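PDB 6D97: aldehyde dehydrogenase 12 from Zea mays, which catalyses the NAD-dependent oxidation of L-glutamate gamma-semialdehyde to glutamate, the last step of proline catabolism in plants. Local coordinates for residues E372-H377 / F434-V439. Residues are numbered along the deposited sequence; the frame is centred on the assembly and turned at random.
Sequences EAMIEH and FGPFQV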
ATOM      1  N   GLU A 372       4.360 -28.873 -42.086  1.00 40.13           N
ATOM      2  CA  GLU A 372       3.730 -28.318 -43.281  1.00 44.39           C
ATOM      3  C   GLU A 372       3.136 -26.944 -43.004  1.00 46.36           C
ATOM      4  O   GLU A 372       3.274 -26.027 -43.821  1.00 52.05           O
ATOM      5  CB  GLU A 372       2.650 -29.266 -43.804  1.00 34.93           C
ATOM      6  N   ALA A 373       2.478 -26.781 -41.853  1.00 43.99           N
ATOM      7  CA  ALA A 373       1.879 -25.493 -41.522  1.00 35.66           C
ATOM      8  C   ALA A 373       2.940 -24.408 -41.395  1.00 42.38           C
ATOM      9  O   ALA A 373       2.725 -23.262 -41.810  1.00 41.25           O
ATOM     10  CB  ALA A 373       1.073 -25.606 -40.228  1.00 35.36           C
ATOM     11  N   MET A 374       4.095 -24.752 -40.826  1.00 47.06           N
ATOM     12  CA  MET A 374       5.159 -23.768 -40.662  1.00 39.22           C
ATOM     13  C   MET A 374       5.826 -23.447 -41.995  1.00 38.74           C
ATOM     14  O   MET A 374       6.158 -22.285 -42.262  1.00 37.69           O
ATOM     15  CB  MET A 374       6.186 -24.275 -39.650  1.00 34.60           C
ATOM     16  CG  MET A 374       5.766 -24.105 -38.200  1.00 37.74           C
ATOM     17  SD  MET A 374       6.984 -24.708 -37.012  1.00 43.34           S
ATOM     18  CE  MET A 374       6.531 -26.439 -36.901  1.00 39.05           C
ATOM     19  N   ILE A 375       6.033 -24.461 -42.840  1.00 44.48           N
ATOM     20  CA  ILE A 375       6.586 -24.226 -44.171  1.00 48.71           C
ATOM     21  C   ILE A 375       5.634 -23.371 -45.000  1.00 52.36           C
ATOM     22  O   ILE A 375       6.053 -22.423 -45.675  1.00 51.81           O
ATOM     23  CB  ILE A 375       6.893 -25.562 -44.870  1.00 47.00           C
ATOM     24  CG1 ILE A 375       8.122 -26.235 -44.245  1.00 45.52           C
ATOM     25  CG2 ILE A 375       7.093 -25.333 -46.363  1.00 40.15           C
ATOM     26  CD1 ILE A 375       9.414 -25.509 -44.537  1.00 45.83           C
ATOM     27  N   GLU A 376       4.335 -23.693 -44.963  1.00 48.85           N
ATOM     28  CA  GLU A 376       3.349 -22.929 -45.726  1.00 46.88           C
ATOM     29  C   GLU A 376       3.354 -21.461 -45.307  1.00 48.98           C
ATOM     30  O   GLU A 376       3.375 -20.560 -46.156  1.00 47.65           O
ATOM     31  CB  GLU A 376       1.957 -23.542 -45.546  1.00 43.55           C
ATOM     32  CG  GLU A 376       0.908 -22.928 -46.459  1.00 59.38           C
ATOM     33  CD  GLU A 376      -0.508 -23.191 -45.988  1.00 69.04           C
ATOM     34  OE1 GLU A 376      -1.115 -24.195 -46.411  1.00 70.13           O
ATOM     35  OE2 GLU A 376      -1.017 -22.392 -45.180  1.00 73.31           O
ATOM     36  N   HIS A 377       3.330 -21.202 -43.994  1.00 41.44           N
ATOM     37  CA  HIS A 377       3.419 -19.830 -43.482  1.00 39.58           C
ATOM     38  C   HIS A 377       4.660 -19.120 -44.021  1.00 38.64           C
ATOM     39  O   HIS A 377       4.581 -17.985 -44.505  1.00 37.05           O
ATOM     40  CB  HIS A 377       3.438 -19.833 -41.954  1.00 30.10           C
ATOM     41  CG  HIS A 377       3.463 -18.459 -41.344  1.00 36.55           C
ATOM     42  ND1 HIS A 377       2.419 -17.562 -41.484  1.00 39.59           N
ATOM     43  CD2 HIS A 377       4.401 -17.835 -40.593  1.00 39.15           C
ATOM     44  CE1 HIS A 377       2.719 -16.446 -40.847  1.00 35.95           C
ATOM     45  NE2 HIS A 377       3.912 -16.590 -40.295  1.00 39.58           N
ATOM     46  N   PHE A 434       3.214 -20.890 -33.092  1.00 41.77           N
ATOM     47  CA  PHE A 434       3.684 -21.420 -31.815  1.00 33.18           C
ATOM     48  C   PHE A 434       4.766 -22.465 -32.095  1.00 38.11           C
ATOM     49  O   PHE A 434       4.646 -23.648 -31.777  1.00 40.31           O
ATOM     50  CB  PHE A 434       2.541 -21.971 -30.975  1.00 31.41           C
ATOM     51  CG  PHE A 434       2.749 -21.767 -29.494  1.00 37.46           C
ATOM     52  CD1 PHE A 434       2.904 -20.482 -28.984  1.00 34.29           C
ATOM     53  CD2 PHE A 434       2.835 -22.830 -28.622  1.00 33.11           C
ATOM     54  CE1 PHE A 434       3.132 -20.281 -27.630  1.00 35.73           C
ATOM     55  CE2 PHE A 434       3.059 -22.626 -27.271  1.00 37.75           C
ATOM     56  CZ  PHE A 434       3.209 -21.351 -26.782  1.00 35.58           C
ATOM     57  N   GLY A 435       5.856 -21.984 -32.711  1.00 38.47           N
ATOM     58  CA  GLY A 435       6.994 -22.787 -33.088  1.00 31.68           C
ATOM     59  C   GLY A 435       8.240 -21.939 -33.219  1.00 35.01           C
ATOM     60  O   GLY A 435       8.218 -20.728 -32.979  1.00 35.60           O
ATOM     61  N   PRO A 436       9.365 -22.562 -33.629  1.00 38.67           N
ATOM     62  CA  PRO A 436      10.639 -21.812 -33.728  1.00 33.52           C
ATOM     63  C   PRO A 436      10.690 -20.977 -35.012  1.00 45.19           C
ATOM     64  O   PRO A 436      11.287 -21.347 -36.028  1.00 42.37           O
ATOM     65  CB  PRO A 436      11.686 -22.929 -33.719  1.00 32.78           C
ATOM     66  CG  PRO A 436      10.928 -24.231 -34.135  1.00 40.03           C
ATOM     67  CD  PRO A 436       9.457 -23.903 -34.233  1.00 35.37           C
ATOM     68  N   PHE A 437      10.064 -19.803 -34.955  1.00 50.59           N
ATOM     69  CA  PHE A 437       9.846 -19.004 -36.156  1.00 41.29           C
ATOM     70  C   PHE A 437       9.660 -17.553 -35.743  1.00 40.48           C
ATOM     71  O   PHE A 437       8.858 -17.256 -34.847  1.00 34.88           O
ATOM     72  CB  PHE A 437       8.629 -19.492 -36.957  1.00 34.00           C
ATOM     73  CG  PHE A 437       8.432 -18.782 -38.274  1.00 47.18           C
ATOM     74  CD1 PHE A 437       7.783 -17.560 -38.332  1.00 47.93           C
ATOM     75  CD2 PHE A 437       8.914 -19.322 -39.454  1.00 47.49           C
ATOM     76  CE1 PHE A 437       7.620 -16.896 -39.545  1.00 45.68           C
ATOM     77  CE2 PHE A 437       8.745 -18.651 -40.668  1.00 44.71           C
ATOM     78  CZ  PHE A 437       8.105 -17.444 -40.703  1.00 39.85           C
ATOM     79  N   GLN A 438      10.366 -16.647 -36.415  1.00 32.37           N
ATOM     80  CA  GLN A 438      10.226 -15.227 -36.144  1.00 30.26           C
ATOM     81  C   GLN A 438      10.344 -14.450 -37.448  1.00 35.95           C
ATOM     82  O   GLN A 438      10.936 -14.916 -38.427  1.00 36.98           O
ATOM     83  CB  GLN A 438      11.296 -14.721 -35.160  1.00 29.92           C
ATOM     84  CG  GLN A 438      12.727 -14.950 -35.619  1.00 28.72           C
ATOM     85  CD  GLN A 438      13.726 -14.243 -34.741  1.00 37.45           C
ATOM     86  OE1 GLN A 438      13.482 -13.138 -34.262  1.00 37.82           O
ATOM     87  NE2 GLN A 438      14.869 -14.853 -34.554  1.00 41.62           N
ATOM     88  N   VAL A 439       9.803 -13.235 -37.440  1.00 39.27           N
ATOM     89  CA  VAL A 439       9.963 -12.288 -38.534  1.00 32.63           C
ATOM     90  C   VAL A 439      10.948 -11.214 -38.087  1.00 35.32           C
ATOM     91  O   VAL A 439      10.886 -10.730 -36.949  1.00 31.43           O
ATOM     92  CB  VAL A 439       8.617 -11.675 -38.961  1.00 35.23           C
ATOM     93  CG1 VAL A 439       8.807 -10.623 -40.046  1.00 35.95           C
ATOM     94  CG2 VAL A 439       7.669 -12.774 -39.427  1.00 36.12           C
TER
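H377 and F437 make the tight end of this contact. CD2 of H377 approaches obliquely at the CE1–CZ side of F437, 3.5 Å from CE1 and 3.7 Å from CZ. The centroids of the H377 and F437 rings are 5.1 Å apart and their planes meet at 65°, which defines an offset edge-to-face pair with the imidazole giving the edge. With CG anti to the backbone N (chi1 -175°), F437 carries its ring from the first residue of strand 437-443 to helix 371-382, where it also touches M378 and L381; T411 and V413 of the neighbouring strand border it as well. With an alanine here, a gap is likely to open against the helix and H377 to lose its aromatic partner.

The M374–P436 end is looser. There the thioether crosses the proline ring at about a right angle, and the nearest approach is SD of M374 to CD of P436, 3.8 Å. The extended chi2 (180°) of M374 carries SD out toward the turn, 4.4 Å from CA of G435. P436 is the centre of an inverse gamma turn, closed by a weak bond from N of F437 to O of G435 (2.9 Å).

Solvent lies on the helix side bearing A373 and E376, whereas all five touching residues are buried. This helix-on-sheet contact of the aldehyde dehydrogenase fold, away from the NAD pocket, seats helix 371-382 on an interior strand, between 411-414 and 331-337. No hydrogen bond or salt bridge links the segments, so their mutual hold rests on aromatic and thioether contacts, which depend on shape and close approach.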